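PDB 4A9V: PHOX from Pseudomonas fluorescens, which hydrolyses phosphate monoesters as an alkaline phosphatase, using a complex iron-calcium cofactor carried by a beta-propeller fold. Local coordinates for residues 482-485 and 489-492; 534-539 and 543-548. All coordinates share one frame; numbering follows the deposited sequence. Where two conformers were deposited one is given.

Interaction 1: 482-485 and 489-492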
loop_
_atom_site.group_PDB
_atom_site.type_symbol
_atom_site.label_atom_id
_atom_site.label_comp_id
_atom_site.label_asym_id
_atom_site.label_seq_id
_atom_site.Cartn_x
_atom_site.Cartn_y
_atom_site.Cartn_z
ATOM N N GLY A 482 5.433 7.865 5.298
ATOM C CA GLY A 482 6.749 7.334 5.617
ATOM C C GLY A 482 7.420 8.206 6.645
ATOM O O GLY A 482 7.335 9.419 6.567
ATOM N N PHE A 483 8.153 7.598 7.567
ATOM C CA PHE A 483 9.067 8.334 8.433
ATOM C C PHE A 483 10.470 8.278 7.859
ATOM O O PHE A 483 10.889 7.247 7.321
ATOM C CB PHE A 483 9.081 7.744 9.847
ATOM C CG PHE A 483 8.058 8.348 10.764
ATOM C CD1 PHE A 483 8.250 9.615 11.284
ATOM C CD2 PHE A 483 6.923 7.638 11.135
ATOM C CE1 PHE A 483 7.326 10.175 12.131
ATOM C CE2 PHE A 483 5.986 8.205 11.979
ATOM C CZ PHE A 483 6.203 9.464 12.498
ATOM N N ASP A 484 11.234 9.342 8.066
ATOM C CA ASP A 484 12.674 9.260 7.932
ATOM C C ASP A 484 13.327 9.162 9.304
ATOM O O ASP A 484 12.658 9.192 10.342
ATOM C CB ASP A 484 13.231 10.428 7.103
ATOM C CG ASP A 484 12.946 11.787 7.708
ATOM O OD1 ASP A 484 12.847 11.892 8.944
ATOM O OD2 ASP A 484 12.934 12.765 6.925
ATOM N N LYS A 485 14.639 8.964 9.317
ATOM C CA LYS A 485 15.352 8.684 10.559
ATOM C C LYS A 485 15.273 9.857 11.529
ATOM O O LYS A 485 15.291 9.667 12.741
ATOM C CB LYS A 485 16.816 8.344 10.271
ATOM C CG LYS A 485 17.008 6.991 9.609
ATOM C CD LYS A 485 18.472 6.735 9.306
ATOM C CE LYS A 485 18.676 5.399 8.615
ATOM N NZ LYS A 485 20.107 5.149 8.292
ATOM N N LEU A 489 7.512 13.121 9.278
ATOM C CA LEU A 489 6.439 12.315 8.721
ATOM C C LEU A 489 6.074 12.822 7.337
ATOM O O LEU A 489 5.562 13.931 7.183
ATOM C CB LEU A 489 5.207 12.367 9.632
ATOM C CG LEU A 489 3.997 11.580 9.122
ATOM C CD1 LEU A 489 4.293 10.091 9.029
ATOM C CD2 LEU A 489 2.799 11.832 10.030
ATOM N N TRP A 490 6.272 11.973 6.345
ATOM C CA TRP A 490 5.982 12.292 4.955
ATOM C C TRP A 490 4.631 11.732 4.588
ATOM O O TRP A 490 4.306 10.594 4.932
ATOM C CB TRP A 490 7.077 11.714 4.065
ATOM C CG TRP A 490 8.438 12.275 4.373
ATOM C CD1 TRP A 490 9.350 11.828 5.318
ATOM C CD2 TRP A 490 9.043 13.460 3.778
ATOM N NE1 TRP A 490 10.465 12.621 5.326
ATOM C CE2 TRP A 490 10.345 13.618 4.414
ATOM C CE3 TRP A 490 8.659 14.356 2.796
ATOM C CZ2 TRP A 490 11.214 14.633 4.060
ATOM C CZ3 TRP A 490 9.532 15.387 2.462
ATOM C CH2 TRP A 490 10.789 15.506 3.063
ATOM N N ILE A 491 3.794 12.576 3.985
ATOM C CA ILE A 491 2.389 12.287 3.703
ATOM C C ILE A 491 2.167 12.373 2.193
ATOM O O ILE A 491 2.511 13.382 1.575
ATOM C CB ILE A 491 1.467 13.331 4.371
ATOM C CG1 ILE A 491 1.641 13.335 5.890
ATOM C CG2 ILE A 491 0.019 13.079 3.987
ATOM C CD1 ILE A 491 1.072 14.564 6.575
ATOM N N LEU A 492 1.664 11.299 1.595
ATOM C CA LEU A 492 1.521 11.202 0.146
ATOM C C LEU A 492 0.028 11.143 -0.163
ATOM O O LEU A 492 -0.721 10.516 0.577
ATOM C CB LEU A 492 2.222 9.932 -0.354
ATOM C CG LEU A 492 3.754 9.918 -0.281
ATOM C CD1 LEU A 492 4.325 9.894 1.132
ATOM C CD2 LEU A 492 4.290 8.735 -1.060
#
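Asp484 and Trp490 reach each other through their first torsions: the carboxylate of Asp484 stands between its own backbone N and carbonyl carbon (chi1 60°), while the indole of Trp490 swings anti to its carbonyl carbon (chi1 -61°). Trp490 NE1 thereby comes 2.9 Å from Asp484 OD2 in a nearly straight hydrogen bond. The oxygen lies in the plane of the indole, at its edge, but the N-H meets OD2 from above the carboxylate plane, and the two flat groups stand 75° apart. Arg488, in the turn, forms a salt bridge to the same oxygen, so OD2 is gripped twice; the positive charge probably favours the ionised carboxylate. An aspartate suits this buried spot because its second oxygen, OD1, also takes a weak hydrogen bond from Gly487 N in the turn.

Behind this bond runs a beta hairpin. Gly482 and Trp490 form an antiparallel hydrogen-bonded pair: Trp490 N donates to Gly482 O at 2.8 Å, and Gly482 N returns a bond to Trp490 O at 3.0 Å. Gly482 O also lies near the indole edge, 3.4 Å from Trp490 CD1. On the other face of the hairpin, Phe483 and Leu489 make the non-hydrogen-bonded pair. Methyl CD1 of Leu489 sits over one face of the Phe483 ring, 4.0 Å from its centroid, a CH-pi contact in which a branched aliphatic chain fits a flat aromatic surface.

The hairpin supplies the edge strand and its neighbour to a four-stranded antiparallel sheet of the propeller. Strand 489-493 bonds onward to strand 510-514, Phe483 and Leu489 face Val390 of strand 386-391, and Trp490 packs on the opposite face against Ile536 and Phe538 of strand 532-538.

Interaction 2: 534-539 and 543-548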
loop_
_atom_site.group_PDB
_atom_site.type_symbol
_atom_site.label_atom_id
_atom_site.label_comp_id
_atom_site.label_asym_id
_atom_site.label_seq_id
_atom_site.Cartn_x
_atom_site.Cartn_y
_atom_site.Cartn_z
ATOM N N THR A 534 2.845 7.911 -4.506
ATOM C CA THR A 534 2.778 6.710 -3.701
ATOM C C THR A 534 4.127 6.009 -3.722
ATOM O O THR A 534 4.843 6.073 -4.713
ATOM C CB THR A 534 1.652 5.792 -4.189
ATOM O OG1 THR A 534 1.465 4.726 -3.253
ATOM C CG2 THR A 534 1.916 5.268 -5.594
ATOM N N GLY A 535 4.456 5.322 -2.635
ATOM C CA GLY A 535 5.755 4.681 -2.511
ATOM C C GLY A 535 6.784 5.662 -1.982
ATOM O O GLY A 535 6.952 6.752 -2.534
ATOM N N ILE A 536 7.467 5.281 -0.911
ATOM C CA ILE A 536 8.527 6.116 -0.359
ATOM C C ILE A 536 9.607 5.247 0.263
ATOM O O ILE A 536 9.319 4.272 0.954
ATOM C CB ILE A 536 7.978 7.152 0.646
ATOM C CG1 ILE A 536 9.097 8.072 1.130
ATOM C CG2 ILE A 536 7.247 6.487 1.807
ATOM C CD1 ILE A 536 8.590 9.281 1.881
ATOM N N SER A 537 10.856 5.578 -0.039
ATOM C CA SER A 537 12.027 4.964 0.594
ATOM C C SER A 537 13.116 6.022 0.687
ATOM O O SER A 537 13.143 6.940 -0.118
ATOM C CB SER A 537 12.553 3.796 -0.248
ATOM O OG SER A 537 11.573 2.792 -0.430
ATOM N N PHE A 538 14.041 5.859 1.619
ATOM C CA PHE A 538 15.203 6.727 1.710
ATOM C C PHE A 538 16.471 5.913 1.498
ATOM O O PHE A 538 16.587 4.783 1.965
ATOM C CB PHE A 538 15.248 7.410 3.077
ATOM C CG PHE A 538 14.184 8.448 3.265
ATOM C CD1 PHE A 538 12.911 8.095 3.684
ATOM C CD2 PHE A 538 14.459 9.782 3.024
ATOM C CE1 PHE A 538 11.909 9.043 3.766
ATOM C CE2 PHE A 538 13.459 10.737 3.102
ATOM C CZ PHE A 538 12.189 10.369 3.502
ATOM N N SER A 539 17.492 6.543 0.935
ATOM C CA SER A 539 18.831 5.998 1.055
ATOM C C SER A 539 19.207 5.965 2.536
ATOM O O SER A 539 18.738 6.791 3.319
ATOM C CB SER A 539 19.820 6.853 0.265
ATOM O OG SER A 539 19.794 8.186 0.733
ATOM N N LYS A 543 19.972 11.268 2.111
ATOM C CA LYS A 543 20.209 12.313 1.119
ATOM C C LYS A 543 19.450 12.089 -0.194
ATOM O O LYS A 543 19.404 12.978 -1.043
ATOM C CB LYS A 543 21.709 12.462 0.867
ATOM C CG LYS A 543 22.454 12.951 2.090
ATOM C CD LYS A 543 23.946 12.946 1.851
ATOM C CE LYS A 543 24.693 13.490 3.052
ATOM N NZ LYS A 543 26.167 13.383 2.870
ATOM N N THR A 544 18.852 10.911 -0.349
ATOM C CA THR A 544 17.963 10.644 -1.468
ATOM C C THR A 544 16.639 10.111 -0.944
ATOM O O THR A 544 16.600 9.200 -0.121
ATOM C CB THR A 544 18.565 9.627 -2.463
ATOM O OG1 THR A 544 19.834 10.102 -2.920
ATOM C CG2 THR A 544 17.654 9.432 -3.661
ATOM N N LEU A 545 15.560 10.741 -1.392
ATOM C CA LEU A 545 14.205 10.286 -1.123
ATOM C C LEU A 545 13.646 9.736 -2.424
ATOM O O LEU A 545 13.610 10.445 -3.431
ATOM C CB LEU A 545 13.356 11.470 -0.611
ATOM C CG LEU A 545 11.926 11.193 -0.108
ATOM C CD1 LEU A 545 11.370 12.418 0.611
ATOM C CD2 LEU A 545 10.989 10.793 -1.235
ATOM N N PHE A 546 13.321 8.445 -2.433
ATOM C CA PHE A 546 12.704 7.808 -3.591
ATOM C C PHE A 546 11.188 7.827 -3.424
ATOM O O PHE A 546 10.678 7.489 -2.355
ATOM C CB PHE A 546 13.191 6.359 -3.720
ATOM C CG PHE A 546 14.684 6.230 -3.857
ATOM C CD1 PHE A 546 15.288 6.355 -5.095
ATOM C CD2 PHE A 546 15.485 5.951 -2.753
ATOM C CE1 PHE A 546 16.652 6.185 -5.237
ATOM C CE2 PHE A 546 16.849 5.784 -2.896
ATOM C CZ PHE A 546 17.436 5.915 -4.135
ATOM N N VAL A 547 10.474 8.254 -4.463
ATOM C CA VAL A 547 9.025 8.386 -4.382
ATOM C C VAL A 547 8.417 7.962 -5.717
ATOM O O VAL A 547 8.985 8.216 -6.779
ATOM C CB VAL A 547 8.604 9.828 -3.998
ATOM C CG1 VAL A 547 9.078 10.843 -5.028
ATOM C CG2 VAL A 547 7.099 9.920 -3.798
ATOM N N GLY A 548 7.275 7.292 -5.659
ATOM C CA GLY A 548 6.595 6.835 -6.859
ATOM C C GLY A 548 5.578 7.819 -7.409
ATOM O O GLY A 548 4.839 8.486 -6.669
#
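At the edge of the Phe546 ring lies Ser537 O, from across the hairpin, while methyl CG2 of Thr544, from the ring's own side of the hairpin, sits over one face, 3.6 Å above the ring plane and offset toward the rim. The ring of Phe538, on the other face of this beta hairpin in the propeller, runs alongside Leu545 and points the same way, its CE2 3.6 Å from Leu545 CG. Replacing Phe538 with an alanine would probably leave Leu545 without this neighbour and open a gap beside Trp490, whose indole meets the same ring. Further along that face, Ile536 CG1 reaches Leu545 CD2 at 4.1 Å, helped by lying anti to its backbone N (chi1 -176°).

Ser537 and Phe546 form a hydrogen-bonded pair, with Phe546 N donating to Ser537 O at 2.8 Å and Ser537 N to Phe546 O at 3.0 Å. Gly535 adopts a positive phi of 85°, where a side chain would strike the preceding carbonyl, so glycine suits it. Toward the turn, Ser539 N donates to Thr544 O. Serine suits this end because its short hydroxyl reaches the backbone: Ser539 OG, also hydrogen-bonded to Asp541, accepts from Thr544 N at 3.1 Å.

How the interactions relate
Following the chain from its N terminus, interaction 1 closes first, across the short turn between 482-485 and 489-492. The chain then runs through strands 510-514 and 521-526, which complete that sheet, before interaction 2 closes a second tight turn between 534-539 and 543-548. The two loops follow in series, neither enclosing nor crossing the other. They belong to two separate four-stranded sheets that pack on each other; in the second, strand 544-550 pairs with 572-578, which pairs with the N-terminal strand 30-37. Where the sheets meet, Leu492 CD2 rests 3.7 Å from Thr534 CA, close to the metal-binding Glu532.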